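Local coordinates for protein CghA (Chaetomium globosum, PDB 6KAW) that belongs to the Diels-Alderase family of the calycin clan, an almost all-beta protein built from an N-terminal and a C-terminal calycin-like domain, at residues K237-A242 with M257-K262; T193-F198 with E211-L216. All coordinates share one frame; numbering follows the deposited sequence.

Contact 1: K237-A242 with M257-K262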
# COMPACT_ATOMS: atom_id res chain seq x y z
N LYS A 237 5.12 7.19 15.53
CA LYS A 237 5.52 8.40 16.23
C LYS A 237 5.43 9.63 15.34
O LYS A 237 5.71 10.74 15.77
CB LYS A 237 6.94 8.25 16.78
CG LYS A 237 7.05 7.18 17.86
CD LYS A 237 8.26 7.43 18.79
CE LYS A 237 9.27 6.32 18.65
NZ LYS A 237 10.68 6.61 19.09
N GLU A 238 5.00 9.43 14.10
CA GLU A 238 4.83 10.56 13.19
C GLU A 238 3.37 10.79 12.79
O GLU A 238 3.01 11.91 12.43
CB GLU A 238 5.70 10.35 11.94
CG GLU A 238 7.19 10.59 12.21
CD GLU A 238 7.45 11.93 12.87
OE1 GLU A 238 7.28 12.97 12.19
OE2 GLU A 238 7.80 11.96 14.08
N ALA A 239 2.53 9.77 12.88
CA ALA A 239 1.17 9.86 12.33
C ALA A 239 0.07 9.57 13.33
O ALA A 239 0.29 8.87 14.32
CB ALA A 239 1.03 8.93 11.13
N THR A 240 -1.11 10.10 13.06
CA THR A 240 -2.32 9.74 13.79
C THR A 240 -3.28 9.03 12.85
O THR A 240 -4.28 8.47 13.28
CB THR A 240 -3.03 10.96 14.40
OG1 THR A 240 -3.12 12.00 13.42
CG2 THR A 240 -2.28 11.48 15.65
N ASP A 241 -2.97 9.07 11.56
CA ASP A 241 -3.87 8.55 10.54
C ASP A 241 -3.07 8.20 9.28
O ASP A 241 -2.34 9.03 8.76
CB ASP A 241 -4.96 9.57 10.20
CG ASP A 241 -6.23 8.93 9.66
OD1 ASP A 241 -6.18 8.28 8.59
OD2 ASP A 241 -7.29 9.10 10.30
N ALA A 242 -3.24 6.98 8.79
CA ALA A 242 -2.61 6.54 7.55
C ALA A 242 -3.64 5.83 6.68
O ALA A 242 -4.17 4.79 7.06
CB ALA A 242 -1.44 5.62 7.86
N MET A 257 -1.75 7.06 -0.77
CA MET A 257 -1.21 6.85 0.57
C MET A 257 -1.22 8.23 1.25
O MET A 257 -0.44 9.09 0.87
CB MET A 257 0.20 6.25 0.52
CG MET A 257 0.75 5.78 1.88
SD MET A 257 -0.23 4.48 2.66
CE MET A 257 -0.88 5.36 4.06
N ARG A 258 -2.13 8.44 2.21
CA ARG A 258 -2.32 9.76 2.85
C ARG A 258 -2.00 9.69 4.34
O ARG A 258 -2.50 8.80 5.03
CB ARG A 258 -3.76 10.30 2.68
CG ARG A 258 -3.99 11.75 3.26
CD ARG A 258 -5.10 11.79 4.33
NE ARG A 258 -4.74 10.79 5.28
CZ ARG A 258 -5.56 10.06 6.02
NH1 ARG A 258 -6.88 10.22 6.01
NH2 ARG A 258 -5.00 9.16 6.79
N LEU A 259 -1.21 10.65 4.83
CA LEU A 259 -0.83 10.71 6.25
C LEU A 259 -1.34 11.98 6.90
O LEU A 259 -1.32 13.06 6.30
CB LEU A 259 0.69 10.64 6.43
CG LEU A 259 1.40 9.38 5.95
CD1 LEU A 259 2.91 9.55 6.04
CD2 LEU A 259 0.96 8.19 6.77
N VAL A 260 -1.81 11.83 8.14
CA VAL A 260 -2.09 12.96 9.01
C VAL A 260 -1.16 12.80 10.22
O VAL A 260 -1.15 11.75 10.86
CB VAL A 260 -3.57 12.99 9.47
CG1 VAL A 260 -3.83 14.21 10.36
CG2 VAL A 260 -4.50 12.96 8.24
N SER A 261 -0.38 13.83 10.51
CA SER A 261 0.65 13.70 11.54
C SER A 261 0.13 13.72 12.98
O SER A 261 -1.07 13.80 13.24
CB SER A 261 1.68 14.83 11.40
OG SER A 261 1.24 16.00 12.08
N LYS A 262 1.08 13.64 13.91
CA LYS A 262 0.82 13.81 15.33
C LYS A 262 0.51 15.28 15.66
O LYS A 262 0.84 16.16 14.88
CB LYS A 262 2.04 13.34 16.12
CG LYS A 262 1.78 12.26 17.13
CD LYS A 262 1.68 10.91 16.50
CE LYS A 262 1.67 9.83 17.56
NZ LYS A 262 1.24 8.53 17.00
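V260 O serves two successive N-H groups, of T240 and D241, a classic beta bulge that puts A239 opposite S261 but D241 opposite V260. It takes the T240 N-H almost straight at 2.8 Å and the D241 N-H more weakly. The bulge presses T240 against the outgoing end of the partner: its OG1, set between the backbone N and carbonyl carbon (chi1 46°), gives a hydrogen bond to S261 O at 2.7 Å from above the carbonyl plane, while CG2 lies over K262 CA. The K262 chain bends at chi2 (79°) and folds back around the corner, laying CD on A239 O and bringing NZ to that oxygen at 2.9 Å; G236 O and S394 O also bind NZ. Beyond the bulge, the A242 CB methyl sits against L259 CD2 (3.7 Å) and M257 CE (3.8 Å), which meet it as two bumps. On the other face, D241 CB packs on V260 CB, and R258 curls under V260 CG2. Its NH2 is modelled 2.3 Å from D241 OD1, a salt bridge of doubtful exact length. D241 OD2 also forms salt bridges to K307 and R319. Strand 239-249 is paired on its other edge with strand 382-392, and strand 252-261 with strand 269-277, so the hairpin lies inside the C-terminal sheet.

Contact 2: T193-F198 with E211-L216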
# COMPACT_ATOMS: atom_id res chain seq x y z
N THR A 193 -2.81 -11.71 -11.70
CA THR A 193 -3.29 -13.06 -11.50
C THR A 193 -2.91 -13.56 -10.13
O THR A 193 -1.90 -13.14 -9.56
CB THR A 193 -2.73 -14.07 -12.55
OG1 THR A 193 -1.35 -14.34 -12.27
CG2 THR A 193 -2.89 -13.55 -13.96
N VAL A 194 -3.74 -14.44 -9.57
CA VAL A 194 -3.35 -15.17 -8.37
C VAL A 194 -3.75 -16.63 -8.52
O VAL A 194 -4.72 -16.96 -9.19
CB VAL A 194 -3.98 -14.58 -7.06
CG1 VAL A 194 -3.70 -13.08 -6.92
CG2 VAL A 194 -5.48 -14.86 -6.99
N ASP A 195 -2.98 -17.48 -7.88
CA ASP A 195 -3.25 -18.90 -7.85
C ASP A 195 -2.70 -19.38 -6.52
O ASP A 195 -1.54 -19.75 -6.41
CB ASP A 195 -2.59 -19.61 -9.05
CG ASP A 195 -3.11 -21.02 -9.25
OD1 ASP A 195 -3.58 -21.63 -8.27
OD2 ASP A 195 -3.04 -21.52 -10.39
N LEU A 196 -3.54 -19.32 -5.49
CA LEU A 196 -3.06 -19.51 -4.13
C LEU A 196 -3.88 -20.55 -3.41
O LEU A 196 -5.05 -20.77 -3.72
CB LEU A 196 -3.12 -18.18 -3.36
CG LEU A 196 -2.27 -17.04 -3.92
CD1 LEU A 196 -2.83 -15.70 -3.47
CD2 LEU A 196 -0.84 -17.20 -3.46
N THR A 197 -3.25 -21.19 -2.43
CA THR A 197 -3.96 -22.10 -1.55
C THR A 197 -3.71 -21.70 -0.11
O THR A 197 -2.57 -21.49 0.29
CB THR A 197 -3.53 -23.56 -1.79
OG1 THR A 197 -3.78 -23.90 -3.15
CG2 THR A 197 -4.29 -24.51 -0.89
N PHE A 198 -4.79 -21.58 0.66
CA PHE A 198 -4.71 -21.13 2.04
C PHE A 198 -5.13 -22.24 2.99
O PHE A 198 -6.07 -22.98 2.70
CB PHE A 198 -5.61 -19.91 2.27
CG PHE A 198 -5.22 -18.70 1.49
CD1 PHE A 198 -5.59 -18.57 0.16
CD2 PHE A 198 -4.51 -17.67 2.10
CE1 PHE A 198 -5.24 -17.44 -0.56
CE2 PHE A 198 -4.16 -16.54 1.38
CZ PHE A 198 -4.52 -16.42 0.05
N GLU A 211 -8.43 -26.63 3.32
CA GLU A 211 -7.78 -25.72 2.38
C GLU A 211 -8.80 -24.88 1.63
O GLU A 211 -9.93 -25.31 1.40
CB GLU A 211 -6.92 -26.50 1.39
CG GLU A 211 -5.73 -27.21 2.00
CD GLU A 211 -4.87 -27.89 0.95
OE1 GLU A 211 -5.41 -28.29 -0.10
OE2 GLU A 211 -3.65 -28.02 1.18
N LYS A 212 -8.40 -23.67 1.26
CA LYS A 212 -9.26 -22.81 0.46
C LYS A 212 -8.42 -22.22 -0.65
O LYS A 212 -7.27 -21.84 -0.42
CB LYS A 212 -9.90 -21.71 1.32
CG LYS A 212 -11.06 -20.97 0.65
CD LYS A 212 -11.72 -19.99 1.62
CE LYS A 212 -12.98 -19.37 1.03
NZ LYS A 212 -14.20 -20.18 1.28
N ARG A 213 -8.98 -22.17 -1.86
CA ARG A 213 -8.29 -21.63 -3.03
C ARG A 213 -8.69 -20.20 -3.34
O ARG A 213 -9.83 -19.80 -3.11
CB ARG A 213 -8.59 -22.49 -4.27
CG ARG A 213 -8.24 -23.97 -4.14
CD ARG A 213 -6.79 -24.26 -4.53
NE ARG A 213 -6.62 -24.36 -5.98
CZ ARG A 213 -5.93 -23.49 -6.71
NH1 ARG A 213 -5.35 -22.43 -6.15
NH2 ARG A 213 -5.82 -23.68 -8.02
N MET A 214 -7.75 -19.44 -3.89
CA MET A 214 -8.09 -18.17 -4.53
C MET A 214 -7.45 -18.13 -5.91
O MET A 214 -6.24 -18.14 -6.04
CB MET A 214 -7.62 -16.97 -3.70
CG MET A 214 -7.95 -15.62 -4.34
SD MET A 214 -7.43 -14.20 -3.33
CE MET A 214 -8.31 -14.49 -1.79
N VAL A 215 -8.29 -18.06 -6.93
CA VAL A 215 -7.82 -18.06 -8.29
C VAL A 215 -8.37 -16.87 -9.04
O VAL A 215 -9.59 -16.67 -9.10
CB VAL A 215 -8.23 -19.35 -9.05
CG1 VAL A 215 -7.80 -19.27 -10.51
CG2 VAL A 215 -7.67 -20.59 -8.38
N LEU A 216 -7.47 -16.09 -9.62
CA LEU A 216 -7.85 -15.00 -10.50
C LEU A 216 -7.01 -15.13 -11.77
O LEU A 216 -5.80 -14.98 -11.72
CB LEU A 216 -7.63 -13.64 -9.83
CG LEU A 216 -8.49 -13.35 -8.58
CD1 LEU A 216 -8.09 -12.03 -7.91
CD2 LEU A 216 -9.97 -13.35 -8.92
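Segments 193-198 and 211-216 run antiparallel, their axes 4.6 Å apart at closest approach and 166° between directions. V194 with L216, L196 with M214 and F198 with K212 are the hydrogen-bonded pairs, each joined by two N-H to O bonds; D195 with V215 and T197 with R213 are the non-hydrogen-bonded pairs between them. The shortest of these bonds, F198 N to K212 O, is 2.7 Å.

On the buried face, V194 CG2 sits between the M214 and L216 side chains, 3.7 Å from M214 CG and equally far from L216 CG. F198 presents the rim of its ring to the partner strand: CE1 approaches M214 CB at 4.0 Å, and K212 O lies at the ring edge, in its plane. The two strands form a beta hairpin within the antiparallel sheet system of the N-terminal, calycin-clan domain, with strand 154-162 on the far edge of strand 181-200. F62 meets L196, F198 and M214 on this face; W85 stacks edge-to-face with F198 and takes a cation-pi contact from K212, whose NZ also salt-bridges D87.

The face bearing D195, T197, R213 and V215 is largely polar and mostly exposed. R213 is bent at chi2 (-88°) and chi3, swinging its guanidinium across the strand gap to D195. Both terminal nitrogens, NH1 and NH2, converge on the single oxygen D195 OD1, at 2.9 and 3.0 Å, with guanidinium and carboxylate nearly coplanar (11°). NH1 also reaches L196 O at 3.0 Å from above the carbonyl plane, while M214 N binds that oxygen from the opposite face. These bonds fix the rotation of the guanidinium, and T197 OG1 lies 3.3 Å from R213 CD. T197 CG2 rests against the E211 side chain, whose OE2 turns to K209.

In the fold
Contacts 1 and 2 are both antiparallel strand pairs of beta hairpins, but they belong to different domains: 193-198 with 211-216 to the N-terminal domain, 237-242 with 257-262 to the C-terminal one. The N-terminal hairpin is completed before the C-terminal one begins, with strand 223-231 in the interval. Their centres are 33 Å apart on opposite sides of the chain's centre, and their nearest atoms stay about 20 Å from each other, so neither touches the other. Contact 1 is the deeper, its centre 14 Å from that of the chain and most of its residues buried; contact 2 lies at 21 Å, with one face toward solvent.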